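Local coordinates for protein (S)-ureidoglycine--glyoxylate transaminase (Bacillus subtilis, PDB 3ISL) that catalyses the pyridoxal-phosphate-dependent transamination between (S)-ureidoglycine and glyoxylate, giving oxalurate and glycine in purine breakdown, at residues A[121-126]-A[151-156]; A[130-135]-A[160-165]; A[307-312]-A[397-402]; A[346-351]-A[377-382]. All coordinates share one frame; numbering follows the deposited sequence.

Contact 1 (A[121-126]-A[151-156]); sequences TVFDPE and RIHPLK
Val-122 and Phe-123 both lie against the imidazole of His-153, and apolar packing makes up much of this contact. CG of His-153 is anti to its backbone N (chi1 -152°), and the far end of the ring, at CE1, comes nearest to segment 121-126. Its ND1 lies 3.5 Å from CB of Val-122, and CG2 of that valine stands over one face of the imidazole. The other methyl, CG1 of Val-122, packs 3.7 Å from CB of Arg-151. These two side chains cross at about a right angle. Farther along, Pro-125 and Pro-154 meet loosely, with CG of Pro-125 4.5 Å from CB of Pro-154.

The rings of Phe-123 and His-153 meet at their edges, neither lying over the other's face, with centroids 6.0 Å apart and planes at 35°. CE1 of His-153 sits in the plane of the phenyl ring, 3.5 Å from CD2 of Phe-123. An alanine at His-153 would probably open a gap beside Val-122 and leave the phenyl edge without this neighbour.

No hydrogen bond joins the two segments. The polar bond here is local: Asp-124 is an N-cap, and its OD1 accepts from N of Glu-126 at 2.9 Å. OG1 of Thr-121 is bonded to O of Glu-118.

Phe-123 and His-153 both touch Ile-128 of helix 125-135, and the imidazole also meets the ring of Tyr-94. Pro-125 reaches Ala-157 of helix 156-164. The loop that leads into helix 125-135 runs beside strand 151-152, which pairs antiparallel with strand 145-146, and Pro-125 at the helix start meets Pro-154 just beyond the strand.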
loop_
_atom_site.group_PDB
_atom_site.type_symbol
_atom_site.label_atom_id
_atom_site.label_comp_id
_atom_site.label_asym_id
_atom_site.label_seq_id
_atom_site.Cartn_x
_atom_site.Cartn_y
_atom_site.Cartn_z
ATOM N N THR A 121 26.113 -0.245 19.093
ATOM C CA THR A 121 26.551 1.073 19.542
ATOM C C THR A 121 25.949 2.117 18.574
ATOM O O THR A 121 25.229 1.737 17.596
ATOM C CB THR A 121 28.126 1.200 19.597
ATOM O OG1 THR A 121 28.639 1.392 18.278
ATOM C CG2 THR A 121 28.814 -0.060 20.224
ATOM N N VAL A 122 26.228 3.400 18.826
ATOM C CA VAL A 122 25.830 4.504 17.917
ATOM C C VAL A 122 27.072 5.400 17.672
ATOM O O VAL A 122 28.043 5.282 18.380
ATOM C CB VAL A 122 24.611 5.372 18.457
ATOM C CG1 VAL A 122 23.338 4.515 18.726
ATOM C CG2 VAL A 122 24.991 6.227 19.717
ATOM N N PHE A 123 26.989 6.334 16.730
ATOM C CA PHE A 123 28.030 7.356 16.502
ATOM C C PHE A 123 28.070 8.464 17.571
ATOM O O PHE A 123 27.041 8.829 18.109
ATOM C CB PHE A 123 27.798 8.024 15.141
ATOM C CG PHE A 123 27.939 7.067 13.977
ATOM C CD1 PHE A 123 29.185 6.816 13.429
ATOM C CD2 PHE A 123 26.826 6.416 13.457
ATOM C CE1 PHE A 123 29.327 5.939 12.335
ATOM C CE2 PHE A 123 26.915 5.554 12.365
ATOM C CZ PHE A 123 28.193 5.300 11.798
ATOM N N ASP A 124 29.259 8.994 17.854
ATOM C CA ASP A 124 29.360 10.293 18.485
ATOM C C ASP A 124 28.896 11.274 17.404
ATOM O O ASP A 124 29.488 11.245 16.354
ATOM C CB ASP A 124 30.827 10.587 18.778
ATOM C CG ASP A 124 30.992 11.844 19.564
ATOM O OD1 ASP A 124 30.294 12.832 19.295
ATOM O OD2 ASP A 124 31.783 11.849 20.488
ATOM N N PRO A 125 27.876 12.158 17.673
ATOM C CA PRO A 125 27.432 13.066 16.619
ATOM C C PRO A 125 28.547 13.957 16.070
ATOM O O PRO A 125 28.448 14.374 14.906
ATOM C CB PRO A 125 26.341 13.951 17.323
ATOM C CG PRO A 125 25.773 13.031 18.407
ATOM C CD PRO A 125 27.057 12.336 18.900
ATOM N N GLU A 126 29.558 14.255 16.874
ATOM C CA GLU A 126 30.714 15.036 16.389
ATOM C C GLU A 126 31.435 14.383 15.221
ATOM O O GLU A 126 31.898 15.115 14.301
ATOM C CB GLU A 126 31.734 15.342 17.529
ATOM C CG GLU A 126 31.225 16.358 18.582
ATOM C CD GLU A 126 32.276 16.701 19.639
ATOM O OE1 GLU A 126 33.428 17.069 19.287
ATOM O OE2 GLU A 126 31.938 16.588 20.836
ATOM N N ARG A 151 19.146 0.113 19.125
ATOM C CA ARG A 151 19.751 1.397 19.508
ATOM C C ARG A 151 18.955 2.509 18.904
ATOM O O ARG A 151 18.421 2.348 17.840
ATOM C CB ARG A 151 21.226 1.523 19.056
ATOM C CG ARG A 151 22.135 0.445 19.652
ATOM C CD ARG A 151 22.233 0.573 21.173
ATOM N NE ARG A 151 21.361 -0.261 21.989
ATOM C CZ ARG A 151 21.300 -1.578 21.903
ATOM N NH1 ARG A 151 21.988 -2.135 20.950
ATOM N NH2 ARG A 151 20.556 -2.324 22.700
ATOM N N ILE A 152 18.804 3.574 19.684
ATOM C CA ILE A 152 18.240 4.823 19.253
ATOM C C ILE A 152 19.370 5.853 19.225
ATOM O O ILE A 152 20.234 5.911 20.142
ATOM C CB ILE A 152 16.991 5.237 20.115
ATOM C CG1 ILE A 152 16.234 6.398 19.469
ATOM C CG2 ILE A 152 17.316 5.462 21.551
ATOM C CD1 ILE A 152 14.812 6.698 20.171
ATOM N N HIS A 153 19.386 6.620 18.142
ATOM C CA HIS A 153 20.455 7.634 17.859
ATOM C C HIS A 153 20.008 9.086 18.136
ATOM O O HIS A 153 18.926 9.464 17.670
ATOM C CB HIS A 153 20.858 7.541 16.387
ATOM C CG HIS A 153 22.259 7.966 16.148
ATOM N ND1 HIS A 153 23.246 7.087 15.751
ATOM C CD2 HIS A 153 22.870 9.148 16.366
ATOM C CE1 HIS A 153 24.397 7.723 15.690
ATOM N NE2 HIS A 153 24.198 8.972 16.068
ATOM N N PRO A 154 20.815 9.898 18.903
ATOM C CA PRO A 154 20.558 11.326 19.055
ATOM C C PRO A 154 20.559 12.023 17.689
ATOM O O PRO A 154 21.473 11.782 16.830
ATOM C CB PRO A 154 21.759 11.813 19.924
ATOM C CG PRO A 154 22.049 10.612 20.749
ATOM C CD PRO A 154 21.927 9.475 19.789
ATOM N N LEU A 155 19.540 12.839 17.454
ATOM C CA LEU A 155 19.414 13.520 16.159
ATOM C C LEU A 155 19.620 15.054 16.117
ATOM O O LEU A 155 19.805 15.587 15.050
ATOM C CB LEU A 155 18.055 13.186 15.500
ATOM C CG LEU A 155 17.739 11.697 15.301
ATOM C CD1 LEU A 155 16.352 11.604 14.698
ATOM C CD2 LEU A 155 18.815 10.893 14.484
ATOM N N LYS A 156 19.481 15.751 17.234
ATOM C CA LYS A 156 19.400 17.209 17.215
ATOM C C LYS A 156 20.724 17.835 16.694
ATOM O O LYS A 156 20.707 18.758 15.859
ATOM C CB LYS A 156 19.082 17.779 18.634
ATOM C CG LYS A 156 18.935 19.350 18.806
ATOM C CD LYS A 156 18.313 19.643 20.257
ATOM C CE LYS A 156 18.188 21.137 20.678
ATOM N NZ LYS A 156 17.684 21.844 19.487
#

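Contact 2 (A[130-135]-A[160-165]); sequences REIKKV and EACRTE
Ile-132 reaches Cys-162 because its CG1 is anti to the carbonyl carbon (chi1 -62°) and its CD1 continues in an extended chain (chi2 174°). CD1 of Ile-132 then lies 3.8 Å from SG of Cys-162. The same methyl, CD1 of Ile-132, is 4.3 Å from CB of Ala-161. Glu-165 instead bends at its second torsion (chi2 -68°), which turns CD aside from the line of its chain. CG of Glu-165 packs 3.8 Å from CG2 of Ile-132, and these side chains cross obliquely. The two branches of Ile-132 therefore share the work: CD1 meets Cys-162 and Ala-161, while CG2 meets Glu-165.

The helices belong to two successive beta-alpha-beta crossovers of the large domain in this fold type I enzyme. Helix 125-135 links strand 111-116 to strand 139-143, and helix 156-164 links strand 139-143 to strand 168-172. Ile-132 and Cys-162 both rest on Val-140 of the shared strand, so the two helices pack on the same face of the sheet.

At the outer margin, OE2 of Glu-165 lies 3.5 Å from CG of Lys-133. This is contact with the aliphatic stem; the amino end of Lys-133 runs off in another direction, and no salt bridge forms. An alanine at Glu-165 would probably uncover CG2 of Ile-132 in part and leave the stem of Lys-133 without a neighbour from segment 160-165. Charges nearby pair within one helix or with other parts of the chain: NZ of Lys-134 forms a salt bridge with OE1 of Glu-131 at 2.9 Å, and Arg-163 forms one with Asp-190.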
loop_
_atom_site.group_PDB
_atom_site.type_symbol
_atom_site.label_atom_id
_atom_site.label_comp_id
_atom_site.label_asym_id
_atom_site.label_seq_id
_atom_site.Cartn_x
_atom_site.Cartn_y
_atom_site.Cartn_z
ATOM N N ARG A 130 31.486 16.205 11.537
ATOM C CA ARG A 130 32.749 16.332 10.771
ATOM C C ARG A 130 32.659 15.797 9.288
ATOM O O ARG A 130 33.192 16.448 8.353
ATOM C CB ARG A 130 33.871 15.674 11.554
ATOM C CG ARG A 130 35.230 15.750 10.952
ATOM C CD ARG A 130 36.014 16.873 11.625
ATOM N NE ARG A 130 37.436 16.604 11.542
ATOM C CZ ARG A 130 38.310 17.382 10.925
ATOM N NH1 ARG A 130 37.918 18.529 10.352
ATOM N NH2 ARG A 130 39.576 17.010 10.931
ATOM N N GLU A 131 31.987 14.657 9.073
ATOM C CA GLU A 131 31.781 14.146 7.699
ATOM C C GLU A 131 30.867 14.990 6.893
ATOM O O GLU A 131 31.069 15.114 5.684
ATOM C CB GLU A 131 31.258 12.712 7.661
ATOM C CG GLU A 131 32.299 11.795 8.240
ATOM C CD GLU A 131 33.512 11.625 7.326
ATOM O OE1 GLU A 131 33.339 11.458 6.110
ATOM O OE2 GLU A 131 34.631 11.599 7.856
ATOM N N ILE A 132 29.844 15.535 7.526
ATOM C CA ILE A 132 28.987 16.494 6.887
ATOM C C ILE A 132 29.835 17.650 6.347
ATOM O O ILE A 132 29.718 17.986 5.172
ATOM C CB ILE A 132 27.814 16.975 7.794
ATOM C CG1 ILE A 132 26.878 15.765 8.171
ATOM C CG2 ILE A 132 26.992 18.105 7.073
ATOM C CD1 ILE A 132 25.788 16.156 9.178
ATOM N N LYS A 133 30.723 18.213 7.181
ATOM C CA LYS A 133 31.465 19.395 6.779
ATOM C C LYS A 133 32.434 19.069 5.644
ATOM O O LYS A 133 32.671 19.856 4.757
ATOM C CB LYS A 133 32.166 20.073 7.964
ATOM C CG LYS A 133 31.223 20.904 8.888
ATOM C CD LYS A 133 31.896 21.224 10.275
ATOM C CE LYS A 133 32.265 19.833 11.075
ATOM N NZ LYS A 133 32.955 19.754 12.518
ATOM N N LYS A 134 32.955 17.866 5.679
ATOM C CA LYS A 134 33.899 17.390 4.751
ATOM C C LYS A 134 33.244 17.008 3.412
ATOM O O LYS A 134 33.750 17.359 2.358
ATOM C CB LYS A 134 34.559 16.176 5.369
ATOM C CG LYS A 134 35.603 15.526 4.514
ATOM C CD LYS A 134 36.121 14.301 5.202
ATOM C CE LYS A 134 36.387 13.228 4.178
ATOM N NZ LYS A 134 35.951 11.966 4.868
ATOM N N VAL A 135 32.146 16.267 3.449
ATOM C CA VAL A 135 31.578 15.756 2.219
ATOM C C VAL A 135 30.671 16.813 1.552
ATOM O O VAL A 135 30.534 16.849 0.309
ATOM C CB VAL A 135 30.822 14.411 2.485
ATOM C CG1 VAL A 135 30.049 13.939 1.259
ATOM C CG2 VAL A 135 31.853 13.340 2.937
ATOM N N GLU A 160 20.990 20.164 13.317
ATOM C CA GLU A 160 21.583 21.501 13.374
ATOM C C GLU A 160 22.753 21.700 12.429
ATOM O O GLU A 160 22.846 22.759 11.764
ATOM C CB GLU A 160 21.953 21.883 14.811
ATOM C CG GLU A 160 20.658 22.454 15.409
ATOM C CD GLU A 160 20.612 22.502 16.892
ATOM O OE1 GLU A 160 21.518 21.954 17.568
ATOM O OE2 GLU A 160 19.628 23.115 17.381
ATOM N N ALA A 161 23.608 20.694 12.298
ATOM C CA ALA A 161 24.749 20.842 11.368
ATOM C C ALA A 161 24.205 20.801 9.917
ATOM O O ALA A 161 24.740 21.486 9.070
ATOM C CB ALA A 161 25.805 19.738 11.602
ATOM N N CYS A 162 23.150 20.014 9.654
ATOM C CA CYS A 162 22.618 19.818 8.264
ATOM C C CYS A 162 22.067 21.148 7.801
ATOM O O CYS A 162 22.388 21.598 6.704
ATOM C CB CYS A 162 21.516 18.732 8.175
ATOM S SG CYS A 162 22.146 17.039 8.327
ATOM N N ARG A 163 21.325 21.824 8.678
ATOM C CA ARG A 163 20.762 23.144 8.383
ATOM C C ARG A 163 21.860 24.213 8.048
ATOM O O ARG A 163 21.770 24.935 7.063
ATOM C CB ARG A 163 19.871 23.603 9.581
ATOM C CG ARG A 163 18.947 24.823 9.295
ATOM C CD ARG A 163 17.899 24.538 8.160
ATOM N NE ARG A 163 17.109 23.302 8.381
ATOM C CZ ARG A 163 15.898 23.230 8.973
ATOM N NH1 ARG A 163 15.269 24.311 9.433
ATOM N NH2 ARG A 163 15.292 22.066 9.099
ATOM N N THR A 164 22.877 24.322 8.884
ATOM C CA THR A 164 23.977 25.254 8.599
ATOM C C THR A 164 24.784 24.908 7.344
ATOM O O THR A 164 25.167 25.801 6.612
ATOM C CB THR A 164 24.918 25.542 9.829
ATOM O OG1 THR A 164 25.956 24.575 9.898
ATOM C CG2 THR A 164 24.193 25.545 11.125
ATOM N N GLU A 165 25.003 23.622 7.077
ATOM C CA GLU A 165 25.697 23.184 5.870
ATOM C C GLU A 165 24.778 23.058 4.656
ATOM O O GLU A 165 25.229 22.638 3.578
ATOM C CB GLU A 165 26.448 21.863 6.088
ATOM C CG GLU A 165 27.461 21.911 7.238
ATOM C CD GLU A 165 28.658 22.821 6.938
ATOM O OE1 GLU A 165 29.160 22.855 5.797
ATOM O OE2 GLU A 165 29.072 23.520 7.856
#

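Contact 3 (A[307-312]-A[397-402]); sequences KAMGLR and GKALQA
Beside Ala-308 and Met-309, which touch Ala-399 and its neighbours, N of Gly-310 donates to O of Lys-307 at 2.8 Å. This bond belongs to a Schellman motif that closes the helix. Gly-310 has a positive phi (90°), and a side chain there would collide with the carbonyl O of Met-309. Across the contact no hydrogen bond forms, and small side chains do the packing. CB of Ala-308 lies 3.6 Å from CB of Ala-402. The same CB of Ala-308 also lies 3.6 Å from O of Lys-398. That oxygen already accepts from N of Ala-402 at 3.1 Å, as the first turn of helix 398-408 begins. In return, CB of Lys-398 lies 3.7 Å from O of Ala-308, while the rest of Lys-398 turns off from segment 307-312.

The end of helix 288-308 thus packs on the start of helix 398-408, in the C-terminal small domain of this fold type I aminotransferase. The alanines let the backbones come close: CA of Met-309 and CA of Ala-399 are 4.9 Å apart.

CB of Met-309 touches CB of Ala-399 at 4.1 Å. Its CG is anti to the backbone N (chi1 -161°), and the extended chain beyond runs toward helix 373-389. There Met-309 packs on Leu-383 and Leu-387, and Ala-399 touches Glu-384. After the turn, Arg-312 bonds through its backbone to Glu-328 of strand 324-328.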
loop_
_atom_site.group_PDB
_atom_site.type_symbol
_atom_site.label_atom_id
_atom_site.label_comp_id
_atom_site.label_asym_id
_atom_site.label_seq_id
_atom_site.Cartn_x
_atom_site.Cartn_y
_atom_site.Cartn_z
ATOM N N LYS A 307 15.782 -9.446 33.847
ATOM C CA LYS A 307 16.950 -9.477 34.769
ATOM C C LYS A 307 16.833 -10.496 35.893
ATOM O O LYS A 307 17.786 -11.243 36.193
ATOM C CB LYS A 307 17.206 -8.101 35.376
ATOM C CG LYS A 307 18.502 -8.093 36.260
ATOM C CD LYS A 307 18.530 -6.916 37.226
ATOM C CE LYS A 307 19.292 -5.749 36.618
ATOM N NZ LYS A 307 20.208 -5.198 37.705
ATOM N N ALA A 308 15.679 -10.490 36.557
ATOM C CA ALA A 308 15.395 -11.341 37.690
ATOM C C ALA A 308 15.351 -12.784 37.200
ATOM O O ALA A 308 15.669 -13.734 37.936
ATOM C CB ALA A 308 14.080 -10.924 38.299
ATOM N N MET A 309 14.987 -12.940 35.936
ATOM C CA MET A 309 15.056 -14.239 35.293
ATOM C C MET A 309 16.514 -14.727 35.062
ATOM O O MET A 309 16.721 -15.878 34.676
ATOM C CB MET A 309 14.288 -14.213 33.985
ATOM C CG MET A 309 13.916 -15.566 33.451
ATOM S SD MET A 309 12.859 -15.318 32.042
ATOM C CE MET A 309 13.119 -16.672 30.964
ATOM N N GLY A 310 17.512 -13.861 35.265
ATOM C CA GLY A 310 18.930 -14.273 35.140
ATOM C C GLY A 310 19.449 -14.088 33.710
ATOM O O GLY A 310 20.535 -14.588 33.368
ATOM N N LEU A 311 18.690 -13.373 32.882
ATOM C CA LEU A 311 19.110 -13.090 31.502
ATOM C C LEU A 311 19.833 -11.736 31.375
ATOM O O LEU A 311 19.657 -10.848 32.197
ATOM C CB LEU A 311 17.908 -13.165 30.508
ATOM C CG LEU A 311 17.214 -14.532 30.367
ATOM C CD1 LEU A 311 15.901 -14.432 29.652
ATOM C CD2 LEU A 311 18.063 -15.551 29.681
ATOM N N ARG A 312 20.629 -11.577 30.330
ATOM C CA ARG A 312 21.340 -10.306 30.088
ATOM C C ARG A 312 20.840 -9.590 28.828
ATOM O O ARG A 312 20.421 -10.239 27.862
ATOM C CB ARG A 312 22.842 -10.537 29.955
ATOM C CG ARG A 312 23.368 -11.803 30.658
ATOM C CD ARG A 312 24.683 -11.567 31.332
ATOM N NE ARG A 312 24.457 -11.374 32.762
ATOM C CZ ARG A 312 25.318 -10.810 33.610
ATOM N NH1 ARG A 312 26.517 -10.370 33.202
ATOM N NH2 ARG A 312 24.972 -10.692 34.888
ATOM N N GLY A 397 9.326 -18.162 39.787
ATOM C CA GLY A 397 8.591 -16.955 39.757
ATOM C C GLY A 397 9.412 -15.757 40.198
ATOM O O GLY A 397 8.853 -14.864 40.809
ATOM N N LYS A 398 10.706 -15.671 39.851
ATOM C CA LYS A 398 11.439 -14.383 40.101
ATOM C C LYS A 398 11.089 -13.333 39.054
ATOM O O LYS A 398 10.875 -12.155 39.396
ATOM C CB LYS A 398 12.975 -14.534 40.279
ATOM C CG LYS A 398 13.401 -15.471 41.433
ATOM C CD LYS A 398 13.643 -14.840 42.865
ATOM C CE LYS A 398 12.545 -13.905 43.451
ATOM N NZ LYS A 398 11.145 -14.445 43.735
ATOM N N ALA A 399 10.996 -13.756 37.788
ATOM C CA ALA A 399 10.625 -12.843 36.699
ATOM C C ALA A 399 9.323 -12.085 37.039
ATOM O O ALA A 399 9.335 -10.848 37.181
ATOM C CB ALA A 399 10.494 -13.585 35.383
ATOM N N LEU A 400 8.232 -12.806 37.276
ATOM C CA LEU A 400 6.935 -12.109 37.538
ATOM C C LEU A 400 6.895 -11.185 38.771
ATOM O O LEU A 400 6.360 -10.070 38.712
ATOM C CB LEU A 400 5.783 -13.102 37.588
ATOM C CG LEU A 400 5.669 -13.773 36.225
ATOM C CD1 LEU A 400 4.442 -14.656 36.156
ATOM C CD2 LEU A 400 5.557 -12.699 35.210
ATOM N N GLN A 401 7.457 -11.649 39.893
ATOM C CA GLN A 401 7.460 -10.825 41.105
ATOM C C GLN A 401 8.192 -9.507 40.824
ATOM O O GLN A 401 7.788 -8.426 41.308
ATOM C CB GLN A 401 8.129 -11.566 42.299
ATOM C CG GLN A 401 7.389 -12.863 42.673
ATOM C CD GLN A 401 5.842 -12.673 42.743
ATOM O OE1 GLN A 401 5.356 -11.765 43.433
ATOM N NE2 GLN A 401 5.082 -13.539 42.037
ATOM N N ALA A 402 9.250 -9.584 40.026
ATOM C CA ALA A 402 9.974 -8.368 39.752
ATOM C C ALA A 402 9.234 -7.425 38.793
ATOM O O ALA A 402 9.223 -6.214 39.033
ATOM C CB ALA A 402 11.482 -8.631 39.394
#

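Contact 4 (A[346-351]-A[377-382]); sequences FGIEIA and LFVLAG
Ile-348 points its CD1 straight at the face of the Phe-378 ring. The methyl stands over the ring centre, 3.8 Å from the centroid and 5° off the normal, a CH-pi contact. CG of Phe-378 is anti to its backbone N (chi1 -167°), and the ring beyond it comes nearer to segment 346-351. CG1 of Ile-348 follows on the same ring, 3.9 Å from CE2 of Phe-378. Packing is tight here, since CD1 of Ile-348 is also 3.2 Å from O of Phe-378.

Phe-346 is turned differently. It presents its edge to Phe-378: CE1 of Phe-378 lies in the plane of the Phe-346 ring, 3.6 Å from CD1 of Phe-346. One face of Phe-346 receives CA of Gly-382, 4.0 Å from the centroid and offset toward the rim, a second CH-pi contact. A CB on Gly-382 would point at segment 346-351 and clash with CD1 of Ile-348, so the bare backbone is what lets the two pack.

The other branch of Ile-348 serves Val-379. Their side chains cross at about a right angle, with CG2 of Ile-348 3.8 Å from CG2 of Val-379. That same valine methyl lies 3.7 Å from CG2 of Ile-350, so CG2 of Val-379 touches both isoleucines.

Glu-349, pointing away from the helix, touches Gly-36 of the second subunit. Strand 348-349 pairs in parallel with strand 13-14, and Phe-378 also touches Thr-13. Helix 373-389 packs on the end of helix 335-346 and on the strand that follows it, in the C-terminal domain of this fold type I enzyme.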
loop_
_atom_site.group_PDB
_atom_site.type_symbol
_atom_site.label_atom_id
_atom_site.label_comp_id
_atom_site.label_asym_id
_atom_site.label_seq_id
_atom_site.Cartn_x
_atom_site.Cartn_y
_atom_site.Cartn_z
ATOM N N PHE A 346 2.047 -20.882 23.505
ATOM C CA PHE A 346 1.425 -19.705 24.110
ATOM C C PHE A 346 0.840 -18.726 23.132
ATOM O O PHE A 346 0.154 -17.806 23.544
ATOM C CB PHE A 346 2.410 -19.004 25.016
ATOM C CG PHE A 346 2.950 -19.874 26.137
ATOM C CD1 PHE A 346 2.554 -19.633 27.463
ATOM C CD2 PHE A 346 3.912 -20.867 25.898
ATOM C CE1 PHE A 346 3.030 -20.412 28.524
ATOM C CE2 PHE A 346 4.400 -21.628 26.973
ATOM C CZ PHE A 346 3.960 -21.378 28.296
ATOM N N GLY A 347 1.068 -18.901 21.834
ATOM C CA GLY A 347 0.590 -17.898 20.887
ATOM C C GLY A 347 1.365 -16.592 21.069
ATOM O O GLY A 347 0.923 -15.538 20.608
ATOM N N ILE A 348 2.491 -16.644 21.781
ATOM C CA ILE A 348 3.301 -15.431 22.022
ATOM C C ILE A 348 4.354 -15.240 20.947
ATOM O O ILE A 348 5.081 -16.184 20.639
ATOM C CB ILE A 348 4.049 -15.536 23.374
ATOM C CG1 ILE A 348 3.028 -15.451 24.523
ATOM C CG2 ILE A 348 5.150 -14.449 23.477
ATOM C CD1 ILE A 348 3.725 -15.756 25.944
ATOM N N GLU A 349 4.450 -14.042 20.371
ATOM C CA GLU A 349 5.438 -13.846 19.294
ATOM C C GLU A 349 6.525 -12.892 19.718
ATOM O O GLU A 349 6.222 -11.782 20.103
ATOM C CB GLU A 349 4.783 -13.305 17.991
ATOM C CG GLU A 349 5.656 -13.652 16.774
ATOM C CD GLU A 349 5.311 -12.796 15.526
ATOM O OE1 GLU A 349 4.385 -11.988 15.616
ATOM O OE2 GLU A 349 5.954 -12.950 14.469
ATOM N N ILE A 350 7.771 -13.363 19.670
ATOM C CA ILE A 350 8.992 -12.537 19.794
ATOM C C ILE A 350 9.837 -12.721 18.535
ATOM O O ILE A 350 9.633 -13.647 17.769
ATOM C CB ILE A 350 9.848 -12.828 21.094
ATOM C CG1 ILE A 350 10.526 -14.211 21.010
ATOM C CG2 ILE A 350 8.958 -12.564 22.376
ATOM C CD1 ILE A 350 11.396 -14.633 22.339
ATOM N N ALA A 351 10.781 -11.821 18.334
ATOM C CA ALA A 351 11.574 -11.802 17.102
ATOM C C ALA A 351 12.929 -12.468 17.300
ATOM O O ALA A 351 13.545 -12.322 18.353
ATOM C CB ALA A 351 11.717 -10.363 16.635
ATOM N N LEU A 377 3.516 -9.000 31.257
ATOM C CA LEU A 377 3.441 -10.163 32.166
ATOM C C LEU A 377 3.402 -11.517 31.417
ATOM O O LEU A 377 4.103 -12.463 31.799
ATOM C CB LEU A 377 2.217 -10.017 33.084
ATOM C CG LEU A 377 2.274 -9.306 34.447
ATOM C CD1 LEU A 377 3.581 -8.710 34.920
ATOM C CD2 LEU A 377 1.080 -8.433 34.808
ATOM N N PHE A 378 2.604 -11.631 30.360
ATOM C CA PHE A 378 2.478 -12.925 29.672
ATOM C C PHE A 378 3.748 -13.313 28.931
ATOM O O PHE A 378 4.107 -14.496 28.883
ATOM C CB PHE A 378 1.263 -12.891 28.728
ATOM C CG PHE A 378 0.812 -14.260 28.165
ATOM C CD1 PHE A 378 1.022 -15.471 28.843
ATOM C CD2 PHE A 378 0.090 -14.311 26.939
ATOM C CE1 PHE A 378 0.548 -16.700 28.277
ATOM C CE2 PHE A 378 -0.386 -15.543 26.397
ATOM C CZ PHE A 378 -0.148 -16.711 27.069
ATOM N N VAL A 379 4.434 -12.340 28.341
ATOM C CA VAL A 379 5.629 -12.666 27.596
ATOM C C VAL A 379 6.714 -13.183 28.563
ATOM O O VAL A 379 7.490 -14.111 28.218
ATOM C CB VAL A 379 6.139 -11.487 26.702
ATOM C CG1 VAL A 379 6.862 -10.438 27.574
ATOM C CG2 VAL A 379 7.100 -12.028 25.588
ATOM N N LEU A 380 6.775 -12.617 29.775
ATOM C CA LEU A 380 7.789 -13.107 30.770
ATOM C C LEU A 380 7.377 -14.498 31.268
ATOM O O LEU A 380 8.228 -15.390 31.439
ATOM C CB LEU A 380 7.949 -12.166 31.969
ATOM C CG LEU A 380 8.468 -10.763 31.654
ATOM C CD1 LEU A 380 8.096 -9.864 32.803
ATOM C CD2 LEU A 380 9.984 -10.826 31.478
ATOM N N ALA A 381 6.084 -14.692 31.503
ATOM C CA ALA A 381 5.637 -16.009 31.984
ATOM C C ALA A 381 5.931 -17.084 30.915
ATOM O O ALA A 381 6.495 -18.097 31.219
ATOM C CB ALA A 381 4.184 -15.983 32.333
ATOM N N GLY A 382 5.564 -16.808 29.666
ATOM C CA GLY A 382 5.797 -17.726 28.576
ATOM C C GLY A 382 7.271 -17.993 28.355
ATOM O O GLY A 382 7.687 -19.173 28.176
#

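The contacts form two pairs along the chain. Contacts 1 and 2 come first, with centres about 15 Å apart. They share helix 125-135 of the large domain, and their segments alternate in sequence: the loop before this helix lies beside strand 151-152, and the helix itself beside helix 156-164. Contacts 3 and 4 come later, in the C-terminal domain, with centres about 14 Å apart. Contact 4 is nested inside the loop closed by contact 3. Their helices 373-389 and 398-408 are consecutive, and Leu-400 packs on Leu-377, Leu-380 and Ala-381. Contacts 2 and 4 lie on opposite sides of the chain's centre, their centres about 44 Å apart. All four are structural packing away from the cofactor pocket.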